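Local coordinates for protein mini spindles (Drosophila melanogaster, PDB 5VJC) that probably binds tubulin through TOG domains built from HEAT repeats, and so promotes microtubule dynamics and formation of the mitotic spindle, at residues R43-T48 with I92-T97; I56-M59 with R65-L68. One frame throughout, in Å; residues are numbered along the deposited sequence.

Contact 1. Residues R43-T48 with I92-T97; sequences RDQMMT and ILKWLT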
loop_
_atom_site.group_PDB
_atom_site.type_symbol
_atom_site.label_atom_id
_atom_site.label_comp_id
_atom_site.label_asym_id
_atom_site.label_seq_id
_atom_site.Cartn_x
_atom_site.Cartn_y
_atom_site.Cartn_z
ATOM N N ARG A 43 3.590 -15.317 -14.057
ATOM C CA ARG A 43 2.829 -16.222 -14.902
ATOM C C ARG A 43 3.286 -17.681 -14.675
ATOM O O ARG A 43 2.464 -18.582 -14.559
ATOM C CB ARG A 43 2.958 -15.832 -16.378
ATOM C CG ARG A 43 2.050 -16.675 -17.277
ATOM C CD ARG A 43 2.105 -16.286 -18.777
ATOM N NE ARG A 43 1.076 -17.050 -19.486
ATOM C CZ ARG A 43 0.269 -16.561 -20.428
ATOM N NH1 ARG A 43 0.379 -15.289 -20.816
ATOM N NH2 ARG A 43 -0.645 -17.353 -20.990
ATOM N N ASP A 44 4.596 -17.889 -14.584
ATOM C CA ASP A 44 5.155 -19.205 -14.223
ATOM C C ASP A 44 4.561 -19.751 -12.925
ATOM O O ASP A 44 4.096 -20.896 -12.867
ATOM C CB ASP A 44 6.676 -19.107 -14.090
ATOM C CG ASP A 44 7.387 -19.162 -15.443
ATOM O OD1 ASP A 44 6.682 -19.207 -16.472
ATOM O OD2 ASP A 44 8.643 -19.148 -15.482
ATOM N N GLN A 45 4.559 -18.921 -11.881
ATOM C CA GLN A 45 4.045 -19.334 -10.578
ATOM C C GLN A 45 2.558 -19.625 -10.612
ATOM O O GLN A 45 2.091 -20.527 -9.925
ATOM C CB GLN A 45 4.326 -18.271 -9.517
ATOM C CG GLN A 45 5.799 -18.163 -9.138
ATOM C CD GLN A 45 6.020 -17.119 -8.070
ATOM O OE1 GLN A 45 5.365 -16.065 -8.073
ATOM N NE2 GLN A 45 6.918 -17.404 -7.133
ATOM N N MET A 46 1.804 -18.858 -11.397
ATOM C CA MET A 46 0.366 -19.119 -11.485
ATOM C C MET A 46 0.121 -20.431 -12.227
ATOM O O MET A 46 -0.791 -21.189 -11.882
ATOM C CB MET A 46 -0.367 -17.985 -12.190
ATOM C CG MET A 46 -0.592 -16.745 -11.320
ATOM S SD MET A 46 -1.477 -15.543 -12.303
ATOM C CE MET A 46 -1.636 -14.199 -11.095
ATOM N N MET A 47 0.924 -20.666 -13.262
ATOM C CA MET A 47 0.886 -21.933 -14.002
ATOM C C MET A 47 1.054 -23.094 -13.033
ATOM O O MET A 47 0.172 -23.936 -12.891
ATOM C CB MET A 47 1.985 -21.981 -15.072
ATOM C CG MET A 47 1.729 -21.132 -16.291
ATOM S SD MET A 47 0.378 -21.754 -17.308
ATOM C CE MET A 47 0.359 -20.538 -18.636
ATOM N N THR A 48 2.190 -23.096 -12.350
ATOM C CA THR A 48 2.526 -24.104 -11.338
ATOM C C THR A 48 1.446 -24.277 -10.271
ATOM O O THR A 48 1.216 -25.390 -9.782
ATOM C CB THR A 48 3.859 -23.742 -10.672
ATOM O OG1 THR A 48 4.886 -23.706 -11.674
ATOM C CG2 THR A 48 4.236 -24.728 -9.571
ATOM N N ILE A 92 -2.390 -13.208 -6.322
ATOM C CA ILE A 92 -3.403 -12.206 -6.674
ATOM C C ILE A 92 -2.937 -10.797 -6.289
ATOM O O ILE A 92 -3.142 -9.850 -7.059
ATOM C CB ILE A 92 -4.756 -12.500 -6.008
ATOM C CG1 ILE A 92 -5.334 -13.828 -6.525
ATOM C CG2 ILE A 92 -5.745 -11.381 -6.280
ATOM C CD1 ILE A 92 -5.381 -13.920 -8.032
ATOM N N LEU A 93 -2.309 -10.664 -5.116
ATOM C CA LEU A 93 -1.753 -9.377 -4.705
ATOM C C LEU A 93 -0.688 -8.935 -5.707
ATOM O O LEU A 93 -0.686 -7.771 -6.129
ATOM C CB LEU A 93 -1.175 -9.426 -3.275
ATOM C CG LEU A 93 -2.199 -9.636 -2.143
ATOM C CD1 LEU A 93 -1.524 -9.757 -0.787
ATOM C CD2 LEU A 93 -3.280 -8.495 -2.117
ATOM N N LYS A 94 0.197 -9.858 -6.100
ATOM C CA LYS A 94 1.229 -9.552 -7.100
ATOM C C LYS A 94 0.631 -9.090 -8.416
ATOM O O LYS A 94 1.137 -8.144 -9.033
ATOM C CB LYS A 94 2.132 -10.758 -7.367
ATOM C CG LYS A 94 3.154 -11.032 -6.274
ATOM C CD LYS A 94 3.957 -12.316 -6.551
ATOM C CE LYS A 94 5.041 -12.490 -5.491
ATOM N NZ LYS A 94 5.880 -13.705 -5.732
ATOM N N TRP A 95 -0.425 -9.759 -8.859
ATOM C CA TRP A 95 -1.033 -9.401 -10.146
ATOM C C TRP A 95 -1.609 -7.976 -10.070
ATOM O O TRP A 95 -1.527 -7.215 -11.024
ATOM C CB TRP A 95 -2.135 -10.388 -10.551
ATOM C CG TRP A 95 -2.797 -10.004 -11.855
ATOM C CD1 TRP A 95 -2.263 -10.115 -13.112
ATOM C CD2 TRP A 95 -4.102 -9.424 -12.026
ATOM N NE1 TRP A 95 -3.157 -9.640 -14.050
ATOM C CE2 TRP A 95 -4.293 -9.221 -13.411
ATOM C CE3 TRP A 95 -5.133 -9.073 -11.144
ATOM C CZ2 TRP A 95 -5.460 -8.668 -13.928
ATOM C CZ3 TRP A 95 -6.298 -8.518 -11.666
ATOM C CH2 TRP A 95 -6.451 -8.324 -13.039
ATOM N N LEU A 96 -2.177 -7.622 -8.927
ATOM C CA LEU A 96 -2.727 -6.279 -8.787
ATOM C C LEU A 96 -1.606 -5.234 -8.739
ATOM O O LEU A 96 -1.759 -4.161 -9.312
ATOM C CB LEU A 96 -3.645 -6.200 -7.561
ATOM C CG LEU A 96 -4.891 -7.049 -7.856
ATOM C CD1 LEU A 96 -5.600 -7.481 -6.595
ATOM C CD2 LEU A 96 -5.848 -6.296 -8.833
ATOM N N THR A 97 -0.472 -5.552 -8.117
ATOM C CA THR A 97 0.634 -4.597 -8.080
ATOM C C THR A 97 1.101 -4.259 -9.505
ATOM O O THR A 97 1.526 -3.128 -9.761
ATOM C CB THR A 97 1.859 -5.091 -7.252
ATOM O OG1 THR A 97 2.508 -6.187 -7.911
ATOM C CG2 THR A 97 1.456 -5.483 -5.802
HETATM O O HOH W 1 7.387 -16.098 -4.587
#
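Gln45 and Lys94 reach each other because both side chains leave their helices with CG beside the backbone N (chi1 -71° and -76°) and then run extended, so that the longer lysine chain, coming from helix 89-99, spans more of the gap and its ammonium meets the glutamine amide nearer helix 36-48. The two side chains approach at about a right angle. Lys94 NZ gives a weak hydrogen bond to Gln45 OE1 at 3.4 Å, while the other end of the same amide turns to a water: Gln45 NE2 donates to it at 2.9 Å. That water also accepts a weak bond from Lys94 NZ at 3.1 Å, which closes a small ring of amide, ammonium and solvent.

The apolar part of the contact lies beside this polar one. Met46 is fully stretched beyond CG, and its CE touches Trp95 CB at 3.9 Å. The indole itself swings off with CG anti to the backbone N of Trp95 (chi1 178°), so the methyl meets the root of the side chain and comes to the ring obliquely. The ring's NE1 finds its partner elsewhere, in the backbone carbonyl of Met59, and the Trp95 side chain also packs on His67, Val70 and Ile71 of helix 64-77.

The backbones stay well apart, the nearest CA atoms being those of Met46 and Ile92 at 9.2 Å. Only 151 Å² is buried between the segments, all four touching residues are nevertheless buried in the chain, and Trp29 packs against Lys94 as well. This is side-chain packing between helices of the HEAT-type solenoid. Its chemistry implies a division of labour: an apolar methyl contact at the root of the tryptophan, beside an amide whose oxygen probably offsets part of the lysine's charge with the help of one water.

Contact 2. Residues I56-M59 with R65-L68; sequences IANM and RYHL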
loop_
_atom_site.group_PDB
_atom_site.type_symbol
_atom_site.label_atom_id
_atom_site.label_comp_id
_atom_site.label_asym_id
_atom_site.label_seq_id
_atom_site.Cartn_x
_atom_site.Cartn_y
_atom_site.Cartn_z
ATOM N N ILE A 56 -5.325 -16.924 -16.451
ATOM C CA ILE A 56 -3.935 -16.536 -16.692
ATOM C C ILE A 56 -3.788 -15.784 -18.019
ATOM O O ILE A 56 -3.144 -14.730 -18.077
ATOM C CB ILE A 56 -2.988 -17.768 -16.694
ATOM C CG1 ILE A 56 -2.898 -18.390 -15.295
ATOM C CG2 ILE A 56 -1.594 -17.383 -17.186
ATOM C CD1 ILE A 56 -2.028 -19.662 -15.234
ATOM N N ALA A 57 -4.379 -16.328 -19.086
ATOM C CA ALA A 57 -4.323 -15.683 -20.395
ATOM C C ALA A 57 -4.846 -14.241 -20.336
ATOM O O ALA A 57 -4.203 -13.324 -20.854
ATOM C CB ALA A 57 -5.110 -16.499 -21.437
ATOM N N ASN A 58 -5.996 -14.054 -19.687
ATOM C CA ASN A 58 -6.613 -12.728 -19.540
ATOM C C ASN A 58 -5.813 -11.793 -18.653
ATOM O O ASN A 58 -5.777 -10.586 -18.883
ATOM C CB ASN A 58 -8.029 -12.861 -18.979
ATOM C CG ASN A 58 -9.007 -13.371 -20.011
ATOM O OD1 ASN A 58 -8.852 -13.093 -21.198
ATOM N ND2 ASN A 58 -10.007 -14.131 -19.572
ATOM N N MET A 59 -5.159 -12.372 -17.652
ATOM C CA MET A 59 -4.362 -11.633 -16.682
ATOM C C MET A 59 -3.183 -10.931 -17.333
ATOM O O MET A 59 -2.802 -9.827 -16.929
ATOM C CB MET A 59 -3.860 -12.575 -15.581
ATOM C CG MET A 59 -4.870 -12.827 -14.479
ATOM S SD MET A 59 -4.346 -14.138 -13.344
ATOM C CE MET A 59 -5.489 -13.855 -12.009
ATOM N N ARG A 65 -9.226 -4.092 -20.731
ATOM C CA ARG A 65 -10.580 -4.604 -20.605
ATOM C C ARG A 65 -10.613 -6.066 -20.148
ATOM O O ARG A 65 -11.577 -6.493 -19.515
ATOM C CB ARG A 65 -11.331 -4.425 -21.921
ATOM C CG ARG A 65 -11.652 -2.944 -22.190
ATOM C CD ARG A 65 -12.406 -2.765 -23.472
ATOM N NE ARG A 65 -11.622 -3.245 -24.597
ATOM C CZ ARG A 65 -11.362 -2.535 -25.689
ATOM N NH1 ARG A 65 -11.835 -1.300 -25.802
ATOM N NH2 ARG A 65 -10.632 -3.062 -26.670
ATOM N N TYR A 66 -9.565 -6.824 -20.462
ATOM C CA TYR A 66 -9.456 -8.191 -19.948
ATOM C C TYR A 66 -9.085 -8.198 -18.464
ATOM O O TYR A 66 -9.440 -9.126 -17.731
ATOM C CB TYR A 66 -8.443 -9.000 -20.766
ATOM C CG TYR A 66 -8.940 -9.227 -22.170
ATOM C CD1 TYR A 66 -10.032 -10.056 -22.413
ATOM C CD2 TYR A 66 -8.373 -8.550 -23.245
ATOM C CE1 TYR A 66 -10.520 -10.234 -23.697
ATOM C CE2 TYR A 66 -8.848 -8.728 -24.527
ATOM C CZ TYR A 66 -9.921 -9.569 -24.750
ATOM O OH TYR A 66 -10.390 -9.735 -26.035
ATOM N N HIS A 67 -8.374 -7.167 -18.030
ATOM C CA HIS A 67 -8.085 -6.986 -16.608
ATOM C C HIS A 67 -9.348 -6.688 -15.812
ATOM O O HIS A 67 -9.514 -7.176 -14.678
ATOM C CB HIS A 67 -7.074 -5.864 -16.417
ATOM C CG HIS A 67 -5.834 -6.037 -17.227
ATOM N ND1 HIS A 67 -4.985 -4.991 -17.517
ATOM C CD2 HIS A 67 -5.311 -7.128 -17.831
ATOM C CE1 HIS A 67 -3.985 -5.435 -18.252
ATOM N NE2 HIS A 67 -4.156 -6.730 -18.453
ATOM N N LEU A 68 -10.249 -5.890 -16.390
ATOM C CA LEU A 68 -11.506 -5.613 -15.706
ATOM C C LEU A 68 -12.297 -6.901 -15.586
ATOM O O LEU A 68 -12.896 -7.169 -14.555
ATOM C CB LEU A 68 -12.340 -4.536 -16.427
ATOM C CG LEU A 68 -11.836 -3.082 -16.392
ATOM C CD1 LEU A 68 -12.669 -2.207 -17.316
ATOM C CD2 LEU A 68 -11.859 -2.508 -14.990
#
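Backbone proximity dominates where Asn58 and Met59 come up to Tyr66 and His67: the CA atoms of Asn58 and Tyr66 are 5.4 Å apart and those of Met59 and His67 6.0 Å. Met59 takes part through its backbone carbonyl, its side chain pointing away. Five residues separate the segments, so helix 53-59 passes through a short connection into helix 64-77, and the contact joins the end of the one to the first turn of the other within the HEAT-repeat chain.

Contacts between an amide and a ring come first. Asn58 OD1 lies 3.5 Å from Tyr66 CD1, a carbon next to the ring's point of attachment. The planes of the amide and the phenol ring are only 5° apart, and OD1 comes to the ring obliquely. With CG beside the backbone N (chi1 -74°), the amide is carried toward Tyr66 CD1, while Asn58 also touches Val70. Tyr66 further meets the ring of His61, at planes tilted by about 35°.

Contacts of backbone carbonyls form the second group. Asn58 O sits 3.6 Å from Tyr66 CB and the same distance from His67 CD2, where it meets the edge of the imidazole near the ring plane. Met59 O approaches that imidazole obliquely, 3.7 Å from His67 NE2. Neither oxygen is the strong partner of this nitrogen, which bonds to His61 O in the connecting segment.

Since His61 O can only accept, His67 NE2 should carry a proton, and the nearby carbonyl oxygens of Asn58 and Met59 probably sit favourably by the polarised C-H and N-H of the ring. Across the segments themselves, the chemistry leaves van der Waals contact, perhaps with weak C-H to oxygen attraction, as the link.

Both segments of contact 2 fall between those of contact 1 in the sequence: helices 36-48, 53-59, 64-77 and 89-99 come in that order, with helix 82-87 intervening before the last, the outer two forming contact 1 and the inner two contact 2. Their centres lie 12 Å apart, and the two sites touch. Met46 SD packs on Met59 SD at 3.4 Å, and Arg43 NE lies 3.5 Å from Ile56 CG2, while the far rim of the indole, Trp95 CH2, comes 3.7 Å from His67 O. Trp95 thus ties the sites together, joining four helices in a packed group within what is probably a tubulin-binding TOG domain.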